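Local structure of transcriptional regulator containing CBS domains (6UOF) at residues K7-P11 / D115-K119; M54-G58 / K68-R72; S73-L79 / F95-V101. The protein is a putative transcriptional regulator whose tandem CBS domains, the part in this crystal, probably sense a small regulatory ligand, as in other CBS-containing proteins. All coordinates share one frame; numbering follows the deposited sequence.

Contact 1 (K7-P11 / D115-K119)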
ATOM      1  N   LYS A   7       7.509 -14.294  -1.712  1.00 16.15           N
ATOM      2  CA  LYS A   7       6.713 -15.357  -2.372  1.00 17.20           C
ATOM      3  C   LYS A   7       5.255 -14.940  -2.614  1.00 16.41           C
ATOM      4  O   LYS A   7       4.637 -15.512  -3.513  1.00 18.03           O
ATOM      5  CB  LYS A   7       6.818 -16.633  -1.529  1.00 19.26           C
ATOM      6  CG  LYS A   7       8.245 -17.145  -1.330  1.00 22.35           C
ATOM      7  CD  LYS A   7       8.369 -18.452  -0.574  1.00 25.71           C
ATOM      8  CE  LYS A   7       9.807 -18.872  -0.339  1.00 28.69           C
ATOM      9  NZ  LYS A   7       9.884 -20.144   0.420  1.00 32.50           N
ATOM     10  N   LEU A   8       4.751 -13.952  -1.860  0.60 15.67           N
ATOM     11  CA  LEU A   8       3.308 -13.568  -1.842  0.60 15.53           C
ATOM     12  C   LEU A   8       3.020 -12.155  -2.343  0.60 14.19           C
ATOM     13  O   LEU A   8       1.846 -11.878  -2.639  0.60 14.09           O
ATOM     14  CB  LEU A   8       2.816 -13.652  -0.394  0.60 17.14           C
ATOM     15  CG  LEU A   8       2.409 -15.032   0.100  0.60 18.99           C
ATOM     16  CD1 LEU A   8       2.150 -15.009   1.600  0.60 19.11           C
ATOM     17  CD2 LEU A   8       1.172 -15.494  -0.639  0.60 19.57           C
ATOM     18  N   TYR A   9       4.034 -11.310  -2.477  1.00 13.96           N
ATOM     19  CA  TYR A   9       3.716  -9.883  -2.714  1.00 14.05           C
ATOM     20  C   TYR A   9       3.272  -9.640  -4.160  1.00 13.39           C
ATOM     21  O   TYR A   9       3.525 -10.466  -5.060  1.00 14.30           O
ATOM     22  CB  TYR A   9       4.881  -8.981  -2.293  1.00 15.31           C
ATOM     23  CG  TYR A   9       5.893  -8.685  -3.365  1.00 16.41           C
ATOM     24  CD1 TYR A   9       6.799  -9.647  -3.776  1.00 17.74           C
ATOM     25  CD2 TYR A   9       5.951  -7.434  -3.966  1.00 17.33           C
ATOM     26  CE1 TYR A   9       7.736  -9.368  -4.755  1.00 19.35           C
ATOM     27  CE2 TYR A   9       6.865  -7.151  -4.962  1.00 19.28           C
ATOM     28  CZ  TYR A   9       7.764  -8.122  -5.353  1.00 19.96           C
ATOM     29  OH  TYR A   9       8.686  -7.842  -6.320  1.00 24.54           O
ATOM     30  N   ARG A  10       2.563  -8.534  -4.346  1.00 12.99           N
ATOM     31  CA  ARG A  10       2.071  -8.075  -5.664  0.70 13.43           C
ATOM     32  C   ARG A  10       2.853  -6.847  -6.104  1.00 13.28           C
ATOM     33  O   ARG A  10       2.830  -5.825  -5.418  1.00 12.63           O
ATOM     34  CB  ARG A  10       0.591  -7.713  -5.552  0.70 14.04           C
ATOM     35  CG  ARG A  10      -0.270  -8.898  -5.152  0.70 14.60           C
ATOM     36  CD  ARG A  10      -1.717  -8.516  -4.945  0.70 15.07           C
ATOM     37  NE  ARG A  10      -2.542  -9.673  -4.610  0.70 15.91           N
ATOM     38  CZ  ARG A  10      -3.444 -10.226  -5.412  0.70 19.06           C
ATOM     39  NH1 ARG A  10      -3.754  -9.661  -6.568  0.70 20.77           N
ATOM     40  NH2 ARG A  10      -4.032 -11.356  -5.058  0.70 21.48           N
ATOM     41  N   PRO A  11       3.599  -6.912  -7.227  1.00 13.48           N
ATOM     42  CA  PRO A  11       4.318  -5.742  -7.726  1.00 14.11           C
ATOM     43  C   PRO A  11       3.399  -4.526  -7.881  1.00 13.50           C
ATOM     44  O   PRO A  11       2.225  -4.681  -8.183  1.00 13.20           O
ATOM     45  CB  PRO A  11       4.865  -6.230  -9.070  1.00 15.63           C
ATOM     46  CG  PRO A  11       5.123  -7.688  -8.825  1.00 15.66           C
ATOM     47  CD  PRO A  11       3.936  -8.129  -7.988  1.00 14.71           C
ATOM     48  N   ASP A 115      -4.191 -12.664   0.743  1.00 15.36           N
ATOM     49  CA  ASP A 115      -3.107 -13.592   0.341  1.00 15.88           C
ATOM     50  C   ASP A 115      -2.379 -14.119   1.578  1.00 15.64           C
ATOM     51  O   ASP A 115      -2.047 -15.306   1.609  1.00 17.13           O
ATOM     52  CB  ASP A 115      -2.147 -12.899  -0.620  1.00 15.88           C
ATOM     53  CG  ASP A 115      -2.739 -12.630  -1.990  1.00 16.74           C
ATOM     54  OD1 ASP A 115      -3.633 -13.403  -2.403  1.00 19.31           O
ATOM     55  OD2 ASP A 115      -2.274 -11.687  -2.663  1.00 17.76           O
ATOM     56  N   VAL A 116      -2.152 -13.266   2.568  1.00 14.97           N
ATOM     57  CA  VAL A 116      -1.417 -13.695   3.786  1.00 16.44           C
ATOM     58  C   VAL A 116      -2.244 -14.726   4.549  1.00 17.47           C
ATOM     59  O   VAL A 116      -1.723 -15.749   4.980  1.00 19.95           O
ATOM     60  CB  VAL A 116      -1.071 -12.476   4.657  1.00 16.05           C
ATOM     61  CG1 VAL A 116      -0.626 -12.886   6.052  1.00 17.41           C
ATOM     62  CG2 VAL A 116      -0.028 -11.590   3.990  1.00 16.21           C
HETATM   63  N   MSE A 117      -3.551 -14.484   4.653  1.00 17.02           N
HETATM   64  CA  MSE A 117      -4.359 -15.393   5.451  1.00 18.47           C
HETATM   65  C   MSE A 117      -4.566 -16.729   4.737  1.00 20.44           C
HETATM   66  O   MSE A 117      -4.652 -17.770   5.387  1.00 23.19           O
HETATM   67  CB  MSE A 117      -5.720 -14.772   5.775  1.00 18.69           C
HETATM   68  CG  MSE A 117      -5.661 -13.533   6.642  1.00 18.13           C
HETATM   69 SE   MSE A 117      -4.391 -13.617   8.162  1.00 20.18          SE
HETATM   70  CE  MSE A 117      -3.796 -11.774   8.340  1.00 17.91           C
ATOM     71  N   GLU A 118      -4.686 -16.692   3.406  1.00 21.38           N
ATOM     72  CA  GLU A 118      -4.931 -17.907   2.644  1.00 24.67           C
ATOM     73  C   GLU A 118      -3.653 -18.752   2.608  1.00 26.48           C
ATOM     74  O   GLU A 118      -3.784 -19.987   2.544  1.00 29.52           O
ATOM     75  CB  GLU A 118      -5.469 -17.555   1.257  1.00 26.86           C
ATOM     76  CG  GLU A 118      -6.896 -17.026   1.300  1.00 29.21           C
ATOM     77  CD  GLU A 118      -7.530 -16.706  -0.043  1.00 33.14           C
ATOM     78  OE1 GLU A 118      -6.810 -16.738  -1.057  1.00 38.35           O
ATOM     79  OE2 GLU A 118      -8.750 -16.418  -0.066  1.00 37.30           O
ATOM     80  N   LYS A 119      -2.474 -18.117   2.662  1.00 27.98           N
ATOM     81  CA  LYS A 119      -1.170 -18.842   2.653  1.00 30.66           C
ATOM     82  C   LYS A 119      -0.488 -18.698   4.019  1.00 29.95           C
ATOM     83  O   LYS A 119       0.022 -19.722   4.526  1.00 35.88           O
ATOM     84  CB  LYS A 119      -0.254 -18.335   1.538  1.00 32.53           C
ATOM     85  CG  LYS A 119      -0.736 -18.616   0.122  1.00 36.17           C
ATOM     86  CD  LYS A 119      -1.764 -17.655  -0.411  1.00 35.02           C
ATOM     87  CE  LYS A 119      -2.157 -17.975  -1.839  1.00 40.57           C
ATOM     88  NZ  LYS A 119      -3.017 -16.913  -2.417  1.00 42.60           N
TER
HETATM   89  O   HOH W   1      -0.258 -10.145  -1.536  1.00 14.52           O
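Arg-10 and Asp-115 tie the N-terminal end of the CBS pair to the last helix of the second CBS motif. Arg-10 itself sits on strand 10-11, which pairs antiparallel with strand 107-112, so the start of the chain completes the sheet that carries helix 113-118. Asp-115 leads the contact. Arg-10 grips it side-on, sending both NE (2.8 Å) and NH2 (3.0 Å) to the single oxygen OD2, while the NH2 bond to OD1 is weak at 3.4 Å. The guanidinium and carboxylate planes are 6° apart, so the two charged groups are almost coplanar. OD2 meets NE nearly along its own C-O axis and NH2 through its syn lone pair. It also takes a hydrogen from a water that donates a second one to Leu-8 O, a bridge between the Leu-8 carbonyl and the Asp-115 carboxylate. Val-116 adds a lesser contact, with Leu-8 CD1 near its CA, and its side chain packs on Ile-83 of helix 83-93. At the chain end, Lys-119 works in two ways. A bend at chi2 (81°) folds the chain back along the helix, bringing NZ to 3.6 Å from Asp-115 OD1 and extending the salt-bridge network to three residues. The methylenes of the same chain lie against Leu-8, whose CD2 is 3.7 Å from Lys-119 CD.

Contact 2 (M54-G58 / K68-R72); sequences MRDAG and KVMSR
Asp-56 faces Ser-71 where helix 54-57, closing the first CBS motif, meets the irregular chain leading into the second. The aspartate has its CG anti to the carbonyl carbon (chi1 -65°), and with CA-CB directed at the other segment this delivers the carboxylate to the serine. Ser-71 answers with the same first torsion, its OG also lying beside its own backbone N (chi1 -62°). Ser-71 OG donates to Asp-56 OD2 at 2.6 Å, arriving on the syn side and 15° out of the carboxylate plane. This bond is that of one of the two conformers deposited for Ser-71; the approach of the same hydroxyl to OD1 is too short to carry a claim. OD2 also accepts from the backbone N of Thr-53, which steadies the carboxylate from its own side of the contact.

Val-69 supplies the apolar part. Val-69 CG2 comes to 4.3 Å from Ala-57 CB, a loose touch. Its carbonyl is more intimate: Val-69 O approaches Asp-56 CB to 3.3 Å. A water donates to both Val-69 O (2.8 Å) and Asp-56 O (3.0 Å), and the latter oxygen is also bonded by Lys-60 NZ.

Asp-56 probably corresponds to the aspartate that in many nucleotide-bound CBS proteins contacts the ribose. Here the serine hydroxyl and the Thr-53 amide both donate to OD2, and these two hydrogen bonds would probably stabilise the negative charge of the carboxylate.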
HETATM    1  N   MSE A  54     -10.018   4.812   1.398  1.00 13.82           N
HETATM    2  CA  MSE A  54     -11.261   5.480   1.074  1.00 14.36           C
HETATM    3  C   MSE A  54     -11.661   6.400   2.232  1.00 15.23           C
HETATM    4  O   MSE A  54     -12.273   7.444   2.009  1.00 16.30           O
HETATM    5  CB  MSE A  54     -12.354   4.464   0.734  1.00 14.74           C
HETATM    6  CG  MSE A  54     -13.617   5.106   0.209  1.00 15.41           C
HETATM    7 SE   MSE A  54     -13.464   6.106  -1.463  1.00 16.10          SE
HETATM    8  CE  MSE A  54     -13.162   4.642  -2.713  1.00 16.47           C
ATOM      9  N   ARG A  55     -11.315   6.025   3.472  1.00 15.72           N
ATOM     10  CA  ARG A  55     -11.569   6.921   4.599  1.00 18.05           C
ATOM     11  C   ARG A  55     -10.812   8.242   4.395  1.00 16.96           C
ATOM     12  O   ARG A  55     -11.335   9.306   4.722  1.00 18.86           O
ATOM     13  CB  ARG A  55     -11.133   6.267   5.915  1.00 20.86           C
ATOM     14  CG  ARG A  55     -11.199   7.183   7.129  1.00 25.03           C
ATOM     15  CD  ARG A  55     -10.857   6.484   8.436  1.00 29.82           C
ATOM     16  NE  ARG A  55      -9.425   6.361   8.700  1.00 33.21           N
ATOM     17  CZ  ARG A  55      -8.734   7.099   9.575  1.00 38.03           C
ATOM     18  NH1 ARG A  55      -9.333   8.027  10.305  1.00 42.25           N
ATOM     19  NH2 ARG A  55      -7.438   6.892   9.731  1.00 40.50           N
ATOM     20  N   ASP A  56      -9.600   8.165   3.858  1.00 16.34           N
ATOM     21  CA  ASP A  56      -8.779   9.381   3.649  1.00 16.49           C
ATOM     22  C   ASP A  56      -9.307  10.253   2.507  1.00 16.52           C
ATOM     23  O   ASP A  56      -9.278  11.477   2.655  1.00 17.18           O
ATOM     24  CB  ASP A  56      -7.358   8.999   3.257  1.00 15.96           C
ATOM     25  CG  ASP A  56      -6.562   8.261   4.310  1.00 16.53           C
ATOM     26  OD1 ASP A  56      -6.769   8.538   5.499  1.00 18.60           O
ATOM     27  OD2 ASP A  56      -5.693   7.456   3.926  1.00 16.96           O
ATOM     28  N   ALA A  57      -9.784   9.643   1.417  1.00 16.07           N
ATOM     29  CA  ALA A  57     -10.023  10.413   0.173  1.00 16.52           C
ATOM     30  C   ALA A  57     -11.490  10.508  -0.252  1.00 17.55           C
ATOM     31  O   ALA A  57     -11.778  11.411  -1.046  1.00 18.94           O
ATOM     32  CB  ALA A  57      -9.224   9.766  -0.937  1.00 17.26           C
ATOM     33  N   GLY A  58     -12.355   9.621   0.237  1.00 18.43           N
ATOM     34  CA  GLY A  58     -13.739   9.494  -0.270  1.00 19.99           C
ATOM     35  C   GLY A  58     -14.527  10.785  -0.326  1.00 21.67           C
ATOM     36  O   GLY A  58     -15.289  10.979  -1.303  1.00 24.05           O
ATOM     37  N   LYS A  68      -1.924  15.657   0.467  1.00 14.84           N
ATOM     38  CA  LYS A  68      -2.675  16.460   1.467  1.00 15.62           C
ATOM     39  C   LYS A  68      -3.815  15.637   2.087  1.00 15.44           C
ATOM     40  O   LYS A  68      -4.441  16.166   3.020  1.00 15.95           O
ATOM     41  CB  LYS A  68      -3.095  17.795   0.829  1.00 16.79           C
ATOM     42  CG  LYS A  68      -1.904  18.695   0.492  1.00 17.48           C
ATOM     43  CD  LYS A  68      -2.206  20.100   0.017  1.00 18.15           C
ATOM     44  CE  LYS A  68      -2.985  20.889   1.042  1.00 18.66           C
ATOM     45  NZ  LYS A  68      -3.103  22.322   0.667  1.00 17.96           N
ATOM     46  N   VAL A  69      -4.057  14.401   1.622  1.00 14.81           N
ATOM     47  CA  VAL A  69      -5.168  13.577   2.194  1.00 15.50           C
ATOM     48  C   VAL A  69      -4.649  12.240   2.721  1.00 14.87           C
ATOM     49  O   VAL A  69      -5.314  11.611   3.529  1.00 15.21           O
ATOM     50  CB  VAL A  69      -6.315  13.329   1.186  1.00 15.88           C
ATOM     51  CG1 VAL A  69      -6.818  14.608   0.540  1.00 16.83           C
ATOM     52  CG2 VAL A  69      -5.926  12.330   0.108  1.00 16.01           C
HETATM   53  N   MSE A  70      -3.460  11.800   2.304  1.00 14.42           N
HETATM   54  CA  MSE A  70      -2.972  10.476   2.658  1.00 14.38           C
HETATM   55  C   MSE A  70      -2.676  10.345   4.153  1.00 14.92           C
HETATM   56  O   MSE A  70      -2.387  11.333   4.836  1.00 16.65           O
HETATM   57  CB  MSE A  70      -1.709  10.158   1.847  1.00 13.99           C
HETATM   58  CG  MSE A  70      -0.518  10.960   2.264  1.00 13.66           C
HETATM   59 SE   MSE A  70       0.959  10.697   1.003  1.00 13.61          SE
HETATM   60  CE  MSE A  70       2.200  12.001   1.769  1.00 14.81           C
ATOM     61  N   SER A  71      -2.749   9.090   4.618  0.50 14.98           N
ATOM     62  CA  SER A  71      -2.450   8.671   5.976  0.50 15.49           C
ATOM     63  C   SER A  71      -0.954   8.385   6.128  0.50 15.17           C
ATOM     64  O   SER A  71      -0.245   8.263   5.098  0.50 14.60           O
ATOM     65  CB  SER A  71      -3.202   7.408   6.338  0.50 16.09           C
ATOM     66  OG  SER A  71      -4.603   7.596   6.305  0.50 17.39           O
ATOM     67  N   ARG A  72      -0.509   8.238   7.377  1.00 15.48           N
ATOM     68  CA  ARG A  72       0.887   7.839   7.671  1.00 15.71           C
ATOM     69  C   ARG A  72       1.079   6.353   7.354  1.00 16.20           C
ATOM     70  O   ARG A  72       0.149   5.541   7.582  1.00 16.89           O
ATOM     71  CB  ARG A  72       1.221   8.054   9.150  1.00 16.32           C
ATOM     72  CG  ARG A  72       1.111   9.486   9.668  1.00 17.00           C
ATOM     73  CD  ARG A  72       1.988  10.490   8.947  1.00 17.36           C
ATOM     74  NE  ARG A  72       1.433  10.879   7.663  1.00 17.42           N
ATOM     75  CZ  ARG A  72       2.104  11.478   6.684  1.00 18.42           C
ATOM     76  NH1 ARG A  72       1.489  11.762   5.549  1.00 19.40           N
ATOM     77  NH2 ARG A  72       3.385  11.751   6.827  1.00 18.52           N
TER
HETATM   78  O   HOH W   2      -7.570  12.677   4.789  1.00 24.66           O

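Contact 3 (S73-L79 / F95-V101)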
ATOM      1  N   SER A  73       2.262   6.025   6.849  1.00 16.55           N
ATOM      2  CA  SER A  73       2.654   4.618   6.607  1.00 18.04           C
ATOM      3  C   SER A  73       3.769   4.278   7.601  1.00 19.20           C
ATOM      4  O   SER A  73       4.896   4.789   7.428  1.00 22.59           O
ATOM      5  CB  SER A  73       3.101   4.429   5.194  1.00 19.70           C
ATOM      6  OG  SER A  73       3.348   3.054   4.934  1.00 22.93           O
ATOM      7  N   LEU A  74       3.459   3.479   8.628  0.50 18.84           N
ATOM      8  CA  LEU A  74       4.448   3.088   9.677  0.50 19.63           C
ATOM      9  C   LEU A  74       4.828   1.609   9.523  0.50 18.96           C
ATOM     10  O   LEU A  74       5.976   1.244   9.866  0.50 19.97           O
ATOM     11  CB  LEU A  74       3.830   3.330  11.056  0.50 20.77           C
ATOM     12  CG  LEU A  74       4.686   2.884  12.239  0.50 21.91           C
ATOM     13  CD1 LEU A  74       5.955   3.722  12.333  0.50 22.39           C
ATOM     14  CD2 LEU A  74       3.901   2.968  13.539  0.50 22.76           C
ATOM     15  N   PHE A  75       3.869   0.782   9.099  1.00 17.89           N
ATOM     16  CA  PHE A  75       4.131  -0.658   8.884  1.00 17.17           C
ATOM     17  C   PHE A  75       4.570  -0.863   7.439  1.00 16.07           C
ATOM     18  O   PHE A  75       3.779  -0.636   6.523  1.00 15.62           O
ATOM     19  CB  PHE A  75       2.908  -1.487   9.279  1.00 17.22           C
ATOM     20  CG  PHE A  75       3.088  -2.981   9.205  1.00 18.24           C
ATOM     21  CD1 PHE A  75       4.319  -3.574   9.448  1.00 19.02           C
ATOM     22  CD2 PHE A  75       1.990  -3.801   9.018  1.00 20.09           C
ATOM     23  CE1 PHE A  75       4.464  -4.953   9.402  1.00 20.17           C
ATOM     24  CE2 PHE A  75       2.134  -5.179   8.988  1.00 20.32           C
ATOM     25  CZ  PHE A  75       3.368  -5.746   9.191  1.00 20.16           C
ATOM     26  N   LEU A  76       5.837  -1.231   7.291  1.00 15.87           N
ATOM     27  CA  LEU A  76       6.472  -1.515   5.985  1.00 16.32           C
ATOM     28  C   LEU A  76       7.212  -2.838   6.114  1.00 16.08           C
ATOM     29  O   LEU A  76       7.732  -3.126   7.209  1.00 18.55           O
ATOM     30  CB  LEU A  76       7.455  -0.398   5.635  1.00 16.80           C
ATOM     31  CG  LEU A  76       6.848   0.993   5.497  1.00 17.36           C
ATOM     32  CD1 LEU A  76       7.931   2.067   5.437  1.00 19.08           C
ATOM     33  CD2 LEU A  76       5.933   1.081   4.290  1.00 17.84           C
ATOM     34  N   VAL A  77       7.227  -3.618   5.045  1.00 14.75           N
ATOM     35  CA  VAL A  77       7.973  -4.906   5.075  1.00 15.01           C
ATOM     36  C   VAL A  77       8.933  -4.970   3.884  1.00 14.78           C
ATOM     37  O   VAL A  77       8.826  -4.138   2.970  1.00 14.27           O
ATOM     38  CB  VAL A  77       6.994  -6.096   5.083  1.00 14.83           C
ATOM     39  CG1 VAL A  77       6.084  -6.048   6.301  1.00 15.26           C
ATOM     40  CG2 VAL A  77       6.194  -6.166   3.796  1.00 14.44           C
ATOM     41  N   GLY A  78       9.847  -5.935   3.944  1.00 14.89           N
ATOM     42  CA  GLY A  78      10.794  -6.223   2.855  1.00 15.37           C
ATOM     43  C   GLY A  78      10.576  -7.618   2.303  1.00 15.65           C
ATOM     44  O   GLY A  78       9.812  -8.403   2.912  1.00 15.66           O
ATOM     45  N   LEU A  79      11.269  -7.933   1.211  1.00 15.75           N
ATOM     46  CA  LEU A  79      11.141  -9.266   0.564  1.00 16.24           C
ATOM     47  C   LEU A  79      11.475 -10.395   1.550  1.00 16.40           C
ATOM     48  O   LEU A  79      10.832 -11.459   1.451  1.00 16.26           O
ATOM     49  CB  LEU A  79      12.058  -9.310  -0.666  1.00 17.03           C
ATOM     50  CG  LEU A  79      11.687  -8.351  -1.797  1.00 16.83           C
ATOM     51  CD1 LEU A  79      12.684  -8.434  -2.941  1.00 17.84           C
ATOM     52  CD2 LEU A  79      10.282  -8.605  -2.322  1.00 16.83           C
ATOM     53  N   PHE A  95      -4.996  -4.516   9.528  1.00 14.45           N
ATOM     54  CA  PHE A  95      -4.546  -4.036   8.205  1.00 14.13           C
ATOM     55  C   PHE A  95      -5.152  -4.891   7.088  1.00 13.62           C
ATOM     56  O   PHE A  95      -5.333  -6.125   7.247  1.00 14.45           O
ATOM     57  CB  PHE A  95      -3.025  -4.153   8.080  1.00 14.75           C
ATOM     58  CG  PHE A  95      -2.235  -3.080   8.780  1.00 15.85           C
ATOM     59  CD1 PHE A  95      -1.818  -3.225  10.097  1.00 17.62           C
ATOM     60  CD2 PHE A  95      -1.881  -1.926   8.097  1.00 17.59           C
ATOM     61  CE1 PHE A  95      -1.065  -2.233  10.709  1.00 18.63           C
ATOM     62  CE2 PHE A  95      -1.146  -0.934   8.721  1.00 18.68           C
ATOM     63  CZ  PHE A  95      -0.751  -1.088  10.028  1.00 19.33           C
ATOM     64  N   GLU A  96      -5.352  -4.258   5.939  1.00 13.91           N
ATOM     65  CA  GLU A  96      -5.828  -4.929   4.698  0.60 14.59           C
ATOM     66  C   GLU A  96      -4.676  -5.041   3.700  1.00 13.98           C
ATOM     67  O   GLU A  96      -4.677  -5.910   2.841  1.00 13.89           O
ATOM     68  CB  GLU A  96      -6.962  -4.130   4.054  0.60 16.49           C
ATOM     69  CG  GLU A  96      -8.269  -4.149   4.830  0.60 19.00           C
ATOM     70  CD  GLU A  96      -9.120  -5.392   4.629  0.60 20.62           C
ATOM     71  OE1 GLU A  96     -10.334  -5.309   4.880  0.60 26.23           O
ATOM     72  OE2 GLU A  96      -8.579  -6.429   4.191  0.60 24.13           O
HETATM   73  N   MSE A  97      -3.659  -4.183   3.858  1.00 13.55           N
HETATM   74  CA  MSE A  97      -2.574  -4.050   2.829  1.00 14.60           C
HETATM   75  C   MSE A  97      -1.347  -3.503   3.551  1.00 14.08           C
HETATM   76  O   MSE A  97      -1.511  -2.713   4.464  1.00 14.83           O
HETATM   77  CB  MSE A  97      -3.044  -3.068   1.752  1.00 16.97           C
HETATM   78  CG  MSE A  97      -2.076  -2.730   0.632  1.00 18.43           C
HETATM   79 SE   MSE A  97      -0.838  -1.292   1.088  1.00 17.71          SE
HETATM   80  CE  MSE A  97      -1.817   0.371   1.312  1.00 19.51           C
ATOM     81  N   VAL A  98      -0.163  -3.989   3.196  1.00 12.87           N
ATOM     82  CA  VAL A  98       1.087  -3.474   3.735  1.00 12.73           C
ATOM     83  C   VAL A  98       2.044  -3.227   2.575  1.00 11.98           C
ATOM     84  O   VAL A  98       2.255  -4.112   1.734  1.00 12.00           O
ATOM     85  CB  VAL A  98       1.725  -4.423   4.761  1.00 13.46           C
ATOM     86  CG1 VAL A  98       2.972  -3.805   5.385  1.00 14.09           C
ATOM     87  CG2 VAL A  98       0.734  -4.829   5.839  1.00 14.85           C
ATOM     88  N   PRO A  99       2.645  -2.021   2.471  1.00 11.51           N
ATOM     89  CA  PRO A  99       3.626  -1.786   1.417  1.00 11.94           C
ATOM     90  C   PRO A  99       4.920  -2.582   1.613  1.00 11.71           C
ATOM     91  O   PRO A  99       5.370  -2.788   2.730  1.00 12.47           O
ATOM     92  CB  PRO A  99       3.922  -0.288   1.520  1.00 12.37           C
ATOM     93  CG  PRO A  99       2.757   0.282   2.299  1.00 12.82           C
ATOM     94  CD  PRO A  99       2.403  -0.812   3.284  1.00 12.03           C
ATOM     95  N   VAL A 100       5.486  -3.013   0.481  1.00 11.46           N
ATOM     96  CA  VAL A 100       6.777  -3.748   0.448  1.00 11.79           C
ATOM     97  C   VAL A 100       7.814  -2.780  -0.112  1.00 12.07           C
ATOM     98  O   VAL A 100       7.568  -2.239  -1.198  1.00 11.96           O
ATOM     99  CB  VAL A 100       6.669  -5.023  -0.408  1.00 12.09           C
ATOM    100  CG1 VAL A 100       7.977  -5.796  -0.430  1.00 12.82           C
ATOM    101  CG2 VAL A 100       5.524  -5.915   0.065  1.00 12.51           C
ATOM    102  N   VAL A 101       8.937  -2.628   0.590  1.00 12.44           N
ATOM    103  CA  VAL A 101       9.960  -1.630   0.174  1.00 12.78           C
ATOM    104  C   VAL A 101      11.354  -2.246   0.181  1.00 13.69           C
ATOM    105  O   VAL A 101      11.612  -3.231   0.884  1.00 14.12           O
ATOM    106  CB  VAL A 101       9.932  -0.394   1.099  1.00 13.52           C
ATOM    107  CG1 VAL A 101       8.608   0.338   1.015  1.00 14.19           C
ATOM    108  CG2 VAL A 101      10.301  -0.724   2.534  1.00 13.88           C
TER
HETATM  109  O   HOH W   3      13.000  -5.661   0.385  1.00 17.37           O
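Phe-75 and Phe-95 form a T-shaped pair in which the edge of Phe-75 points at the face of Phe-95, with centroids 5.2 Å apart and planes at 64°. Phe-75 CD2 sits over the middle of the Phe-95 ring, and Phe-75 CB packs against Phe-95 CZ. The Phe-75 ring in turn receives a CH-pi contact: Val-98 CG1 stands over one face, 3.9 Å from the centroid. Both branches of that valine are engaged, since CG2 approaches Phe-75 CE2 to 3.5 Å. With CG anti to the backbone N (chi1 -175°), the Phe-75 ring reaches across to the strand and lies against this valine.

Backbone bonds take over further along. Val-77 N donates to Pro-99 O at 3.1 Å, with an N-H...O angle of 168°, and Val-77 O accepts from Val-101 N at 2.8 Å. The two bonds straddle Val-100, the pattern of a parallel bridge. It joins 73-79 to strand 97-101, and helix 83-93 lies between them in the chain, so the connection resembles the beta-alpha-beta crossover of the CBS fold, here with a single bridge. Val-100 CA adds a CA-H...O contact to the same Val-77 oxygen.

Aliphatic packing fills in around the bridge. Leu-76 CD2 lies against the Pro-99 ring, 3.7 Å from its CB, and Val-51 of strand 48-52 also touches this proline. Val-77 divides its branches, CG1 meeting Val-98 CG1 and CG2 meeting Val-100 CG2. Val-77 also packs on Val-86 of helix 83-93.

Water extends the link beyond the bridge, accepting from Leu-79 N and donating to Val-101 O (2.8 Å).

Overall arrangement
Contacts 1 and 3 gather round the same sheet, to which the start of the chain contributes strand 10-11. Their centres are 12 Å apart, and they meet through Tyr-9, whose CE1 packs 3.6 Å from Leu-79 CD2. Contact 2 lies across the chain's centre from contact 1, with nearest atoms about 17 Å away. It joins contact 3 through continuous sequence, Arg-72 running into Ser-73, and shares no other touch with it. Asp-56/Ser-71 and Asp-115/Arg-10 appear to be equivalent pairs in the two CBS repeats, so contacts 1 and 2 are probably counterparts. A bound sodium ion lies about 6 Å from the Arg-10 side chain.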